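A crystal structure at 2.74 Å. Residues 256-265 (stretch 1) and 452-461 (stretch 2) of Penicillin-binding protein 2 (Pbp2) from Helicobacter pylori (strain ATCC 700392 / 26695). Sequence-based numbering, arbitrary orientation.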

ATOM      1  N   VAL A 256     -13.683 -11.781 -22.930  1.00 27.33           N
ATOM      2  CA  VAL A 256     -14.413 -12.983 -22.557  1.00 27.85           C
ATOM      3  C   VAL A 256     -15.474 -12.565 -21.561  1.00 27.51           C
ATOM      4  O   VAL A 256     -15.183 -11.770 -20.665  1.00 25.94           O
ATOM      5  N   MET A 257     -16.682 -13.101 -21.709  1.00 28.03           N
ATOM      6  CA  MET A 257     -17.769 -12.702 -20.830  1.00 29.64           C
ATOM      7  C   MET A 257     -18.744 -13.805 -20.477  1.00 31.58           C
ATOM      8  O   MET A 257     -19.273 -14.482 -21.334  1.00 33.58           O
ATOM      9  N   ASP A 258     -19.003 -13.951 -19.187  1.00 34.16           N
ATOM     10  CA  ASP A 258     -20.093 -14.791 -18.694  1.00 35.10           C
ATOM     11  C   ASP A 258     -21.415 -14.202 -19.196  1.00 34.24           C
ATOM     12  O   ASP A 258     -21.869 -13.173 -18.705  1.00 30.80           O
ATOM     13  N   ALA A 259     -22.022 -14.868 -20.170  1.00 36.59           N
ATOM     14  CA  ALA A 259     -23.195 -14.337 -20.871  1.00 40.75           C
ATOM     15  C   ALA A 259     -24.515 -14.393 -20.077  1.00 42.99           C
ATOM     16  O   ALA A 259     -25.563 -13.934 -20.567  1.00 43.44           O
ATOM     17  N   GLU A 260     -24.462 -14.953 -18.864  1.00 44.53           N
ATOM     18  CA  GLU A 260     -25.636 -15.050 -17.981  1.00 44.14           C
ATOM     19  C   GLU A 260     -25.753 -13.917 -16.966  1.00 41.20           C
ATOM     20  O   GLU A 260     -26.851 -13.665 -16.467  1.00 42.30           O
ATOM     21  N   ASN A 261     -24.633 -13.263 -16.639  1.00 38.45           N
ATOM     22  CA  ASN A 261     -24.630 -12.126 -15.693  1.00 35.59           C
ATOM     23  C   ASN A 261     -23.776 -10.914 -16.088  1.00 33.64           C
ATOM     24  O   ASN A 261     -23.891  -9.852 -15.473  1.00 33.96           O
ATOM     25  N   GLY A 262     -22.894 -11.080 -17.066  1.00 31.56           N
ATOM     26  CA  GLY A 262     -22.132  -9.950 -17.607  1.00 32.72           C
ATOM     27  C   GLY A 262     -20.731  -9.766 -17.062  1.00 31.51           C
ATOM     28  O   GLY A 262     -20.108  -8.737 -17.290  1.00 29.76           O
ATOM     29  N   GLU A 263     -20.233 -10.758 -16.335  1.00 32.13           N
ATOM     30  CA  GLU A 263     -18.901 -10.672 -15.769  1.00 33.28           C
ATOM     31  C   GLU A 263     -17.852 -10.778 -16.885  1.00 31.45           C
ATOM     32  O   GLU A 263     -17.931 -11.652 -17.749  1.00 31.15           O
ATOM     33  N   LEU A 264     -16.885  -9.864 -16.863  1.00 28.90           N
ATOM     34  CA  LEU A 264     -15.767  -9.908 -17.785  1.00 29.07           C
ATOM     35  C   LEU A 264     -14.594 -10.676 -17.154  1.00 29.20           C
ATOM     36  O   LEU A 264     -14.047 -10.290 -16.120  1.00 29.59           O
ATOM     37  N   LEU A 265     -14.233 -11.789 -17.775  1.00 28.89           N
ATOM     38  CA  LEU A 265     -13.120 -12.582 -17.331  1.00 29.04           C
ATOM     39  C   LEU A 265     -11.839 -12.117 -18.021  1.00 28.40           C
ATOM     40  O   LEU A 265     -10.768 -12.219 -17.458  1.00 26.69           O
ATOM     41  N   ALA A 452     -26.842 -15.649 -28.328  1.00 48.08           N
ATOM     42  CA  ALA A 452     -26.677 -16.973 -27.757  1.00 48.47           C
ATOM     43  C   ALA A 452     -27.632 -17.205 -26.592  1.00 46.43           C
ATOM     44  O   ALA A 452     -28.196 -18.276 -26.476  1.00 49.16           O
ATOM     45  N   THR A 453     -27.845 -16.193 -25.767  1.00 46.69           N
ATOM     46  CA  THR A 453     -28.648 -16.350 -24.550  1.00 51.46           C
ATOM     47  C   THR A 453     -30.125 -16.038 -24.740  1.00 49.41           C
ATOM     48  O   THR A 453     -30.964 -16.661 -24.108  1.00 47.28           O
ATOM     49  N   GLY A 454     -30.445 -15.058 -25.578  1.00 50.05           N
ATOM     50  CA  GLY A 454     -31.818 -14.553 -25.683  1.00 53.16           C
ATOM     51  C   GLY A 454     -32.073 -13.368 -24.766  1.00 55.08           C
ATOM     52  O   GLY A 454     -33.149 -12.721 -24.820  1.00 56.70           O
ATOM     53  N   LYS A 455     -31.073 -13.070 -23.932  1.00 54.95           N
ATOM     54  CA  LYS A 455     -31.104 -11.892 -23.072  1.00 55.51           C
ATOM     55  C   LYS A 455     -29.749 -11.203 -23.054  1.00 53.66           C
ATOM     56  O   LYS A 455     -28.714 -11.824 -23.355  1.00 50.81           O
ATOM     57  N   LEU A 456     -29.789  -9.916 -22.705  1.00 55.45           N
ATOM     58  CA  LEU A 456     -28.658  -8.988 -22.882  1.00 56.24           C
ATOM     59  C   LEU A 456     -27.886  -8.688 -21.594  1.00 54.84           C
ATOM     60  O   LEU A 456     -28.412  -8.105 -20.642  1.00 57.45           O
ATOM     61  N   ALA A 457     -26.623  -9.062 -21.590  1.00 51.55           N
ATOM     62  CA  ALA A 457     -25.799  -8.887 -20.411  1.00 50.85           C
ATOM     63  C   ALA A 457     -25.197  -7.497 -20.401  1.00 46.98           C
ATOM     64  O   ALA A 457     -24.746  -7.006 -21.429  1.00 49.78           O
ATOM     65  N   THR A 458     -25.194  -6.864 -19.239  1.00 43.66           N
ATOM     66  CA  THR A 458     -24.388  -5.661 -19.022  1.00 40.77           C
ATOM     67  C   THR A 458     -22.982  -6.094 -18.594  1.00 40.48           C
ATOM     68  O   THR A 458     -22.829  -6.588 -17.460  1.00 40.67           O
ATOM     69  N   PRO A 459     -21.956  -5.919 -19.483  1.00 38.04           N
ATOM     70  CA  PRO A 459     -20.587  -6.294 -19.090  1.00 35.77           C
ATOM     71  C   PRO A 459     -20.127  -5.460 -17.935  1.00 34.90           C
ATOM     72  O   PRO A 459     -20.473  -4.289 -17.875  1.00 37.30           O
ATOM     73  N   HIS A 460     -19.394  -6.055 -17.003  1.00 34.34           N
ATOM     74  CA  HIS A 460     -18.898  -5.314 -15.854  1.00 33.54           C
ATOM     75  C   HIS A 460     -17.705  -6.033 -15.305  1.00 31.42           C
ATOM     76  O   HIS A 460     -17.466  -7.162 -15.668  1.00 30.98           O
ATOM     77  N   PHE A 461     -16.938  -5.338 -14.473  1.00 31.61           N
ATOM     78  CA  PHE A 461     -15.717  -5.871 -13.874  1.00 30.62           C
ATOM     79  C   PHE A 461     -15.884  -6.132 -12.376  1.00 32.54           C
ATOM     80  O   PHE A 461     -15.311  -7.075 -11.841  1.00 36.67           O
TER

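Stretch 2 leaves the end of a helix and runs as loop past the turn that follows the strand of stretch 1. Thr 453 (chi1 m) makes the first contact: its OG1 lies 3.6 Å from Ala 259 CB and 3.4 Å from Ala 259 O, while the hydroxyl finds its hydrogen bond elsewhere in the structure. Gly 454, the first residue beyond the helix, leaves helical angles with a positive phi, a conformation that calls for glycine. Exposed Lys 455 (m, t, t, t) leads its charged amine away from stretch 1, and Leu 456 (t, p) also points away.

The methyl of Ala 457 is small enough to let the backbones approach: CB sits 3.8 Å from Gly 262 CA. The extended chi1 and chi2 of Met 257 (t, t, p) carry SD to 3.8 Å from Pro 459 CG, and chi3 p sets CE 3.9 Å from Ala 457 CB.

Thr 458 (m) points its side chain away, and its backbone does the work. Its O accepts a hydrogen bond from His 460 ND1 at 2.9 Å and receives a CA-H...O contact from Gly 262 CA at 3.4 Å. A CB on Gly 262 would fall 2.1 Å from Thr 458 O, a clash, and the positive phi of Gly 262 independently calls for glycine. Water 1 joins the stretches, its O accepting from Thr 458 N at 2.8 Å and donating to Asn 261 O at 2.8 Å.

Pro 459 lies sideways and offers a rigid apolar ring, its CB 3.8 Å from Leu 264 CD2. Lacking an N-H, it still contributes a CA-H...O contact, Pro 459 CA to Gly 262 O at 3.1 Å.

His 460 has the bridging backbone: its N donates to Gly 262 O at 2.8 Å, and Leu 264 N donates to His 460 O at 3.0 Å. Although CB points away, chi1 p brings the imidazole back toward stretch 1. The bond from ND1 to Thr 458 O steadies the ring, which has Glu 263 CA over one face and Asn 261 O at its edge, 2.9 Å from His 460 CE1.

Phe 461 (m) also starts away and returns at its tip. Leu 264 (m, t), which points toward stretch 2, sets CD1 over the ring face, 3.6 Å from the centroid and 3.4 Å from Phe 461 CZ, a CH-pi contact.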

ATOM      1  CB  VAL A 256     -13.500 -14.038 -21.906  1.00 27.21           C
ATOM      2  CG1 VAL A 256     -14.320 -15.206 -21.404  1.00 27.12           C
ATOM      3  CG2 VAL A 256     -12.456 -14.518 -22.894  1.00 27.81           C
ATOM      4  CB  MET A 257     -18.551 -11.564 -21.454  1.00 31.05           C
ATOM      5  CG  MET A 257     -19.686 -11.069 -20.566  1.00 32.58           C
ATOM      6  SD  MET A 257     -20.667  -9.729 -21.263  1.00 32.44           S
ATOM      7  CE  MET A 257     -21.488 -10.532 -22.632  1.00 33.67           C
ATOM      8  CB  ASP A 258     -20.049 -14.805 -17.164  1.00 36.96           C
ATOM      9  CG  ASP A 258     -21.033 -15.773 -16.547  1.00 40.93           C
ATOM     10  OD1 ASP A 258     -22.109 -15.979 -17.148  1.00 48.90           O
ATOM     11  OD2 ASP A 258     -20.743 -16.306 -15.442  1.00 40.32           O
ATOM     12  CB  ALA A 259     -23.362 -15.056 -22.208  1.00 42.29           C
ATOM     13  CB  GLU A 260     -25.627 -16.378 -17.218  1.00 48.29           C
ATOM     14  CG  GLU A 260     -25.806 -17.602 -18.102  1.00 53.41           C
ATOM     15  CD  GLU A 260     -25.636 -18.908 -17.359  1.00 54.91           C
ATOM     16  OE1 GLU A 260     -24.635 -19.045 -16.613  1.00 61.41           O
ATOM     17  OE2 GLU A 260     -26.504 -19.789 -17.540  1.00 54.83           O
ATOM     18  CB  ASN A 261     -24.186 -12.599 -14.310  1.00 35.71           C
ATOM     19  CG  ASN A 261     -22.770 -13.154 -14.297  1.00 35.16           C
ATOM     20  OD1 ASN A 261     -21.929 -12.787 -15.112  1.00 33.96           O
ATOM     21  ND2 ASN A 261     -22.504 -14.034 -13.359  1.00 35.56           N
ATOM     22  CB  GLU A 263     -18.685 -11.751 -14.700  1.00 37.26           C
ATOM     23  CG  GLU A 263     -19.353 -11.443 -13.365  1.00 41.44           C
ATOM     24  CD  GLU A 263     -19.069 -12.472 -12.272  1.00 44.41           C
ATOM     25  OE1 GLU A 263     -18.555 -13.574 -12.585  1.00 45.37           O
ATOM     26  OE2 GLU A 263     -19.366 -12.161 -11.090  1.00 46.37           O
ATOM     27  CB  LEU A 264     -15.341  -8.496 -18.170  1.00 28.88           C
ATOM     28  CG  LEU A 264     -16.428  -7.727 -18.917  1.00 29.46           C
ATOM     29  CD1 LEU A 264     -16.066  -6.266 -19.008  1.00 29.35           C
ATOM     30  CD2 LEU A 264     -16.686  -8.305 -20.303  1.00 29.13           C
ATOM     31  CB  LEU A 265     -13.380 -14.063 -17.611  1.00 31.10           C
ATOM     32  CG  LEU A 265     -14.643 -14.705 -17.002  1.00 33.21           C
ATOM     33  CD1 LEU A 265     -14.818 -16.159 -17.436  1.00 33.54           C
ATOM     34  CD2 LEU A 265     -14.625 -14.631 -15.490  1.00 33.86           C
ATOM     35  CB  ALA A 452     -25.233 -17.205 -27.360  1.00 46.92           C
ATOM     36  CB  THR A 453     -28.150 -15.423 -23.408  1.00 58.73           C
ATOM     37  OG1 THR A 453     -26.719 -15.464 -23.323  1.00 62.76           O
ATOM     38  CG2 THR A 453     -28.746 -15.838 -22.058  1.00 62.72           C
ATOM     39  CB  LYS A 455     -31.574 -12.263 -21.663  1.00 57.02           C
ATOM     40  CG  LYS A 455     -33.024 -12.727 -21.648  1.00 59.76           C
ATOM     41  CD  LYS A 455     -33.474 -13.130 -20.267  1.00 63.07           C
ATOM     42  CE  LYS A 455     -34.809 -13.851 -20.323  1.00 70.30           C
ATOM     43  NZ  LYS A 455     -35.501 -13.814 -19.000  1.00 76.16           N
ATOM     44  CB  LEU A 456     -29.159  -7.665 -23.475  1.00 55.70           C
ATOM     45  CG  LEU A 456     -28.095  -6.624 -23.839  1.00 53.25           C
ATOM     46  CD1 LEU A 456     -27.171  -7.127 -24.943  1.00 52.14           C
ATOM     47  CD2 LEU A 456     -28.773  -5.323 -24.243  1.00 52.69           C
ATOM     48  CB  ALA A 457     -24.687  -9.926 -20.412  1.00 56.44           C
ATOM     49  CB  THR A 458     -24.994  -4.777 -17.917  1.00 37.64           C
ATOM     50  OG1 THR A 458     -26.273  -4.302 -18.338  1.00 38.03           O
ATOM     51  CG2 THR A 458     -24.121  -3.600 -17.618  1.00 35.35           C
ATOM     52  CB  PRO A 459     -19.750  -5.979 -20.330  1.00 35.52           C
ATOM     53  CG  PRO A 459     -20.727  -5.931 -21.454  1.00 36.52           C
ATOM     54  CD  PRO A 459     -21.986  -5.379 -20.852  1.00 36.58           C
ATOM     55  CB  HIS A 460     -19.986  -5.103 -14.783  1.00 34.41           C
ATOM     56  CG  HIS A 460     -20.569  -6.367 -14.243  1.00 35.75           C
ATOM     57  ND1 HIS A 460     -21.535  -7.086 -14.912  1.00 37.14           N
ATOM     58  CD2 HIS A 460     -20.342  -7.026 -13.083  1.00 35.86           C
ATOM     59  CE1 HIS A 460     -21.862  -8.147 -14.194  1.00 38.33           C
ATOM     60  NE2 HIS A 460     -21.157  -8.129 -13.075  1.00 36.78           N
ATOM     61  CB  PHE A 461     -14.561  -4.904 -14.078  1.00 29.00           C
ATOM     62  CG  PHE A 461     -14.088  -4.820 -15.500  1.00 28.73           C
ATOM     63  CD1 PHE A 461     -13.220  -5.766 -16.018  1.00 28.51           C
ATOM     64  CD2 PHE A 461     -14.515  -3.792 -16.321  1.00 28.32           C
ATOM     65  CE1 PHE A 461     -12.773  -5.683 -17.316  1.00 28.19           C
ATOM     66  CE2 PHE A 461     -14.076  -3.698 -17.621  1.00 28.12           C
ATOM     67  CZ  PHE A 461     -13.207  -4.647 -18.119  1.00 28.64           C
TER
HETATM   68  O   HOH W   1     -25.688  -8.039 -16.711  1.00 30.93           O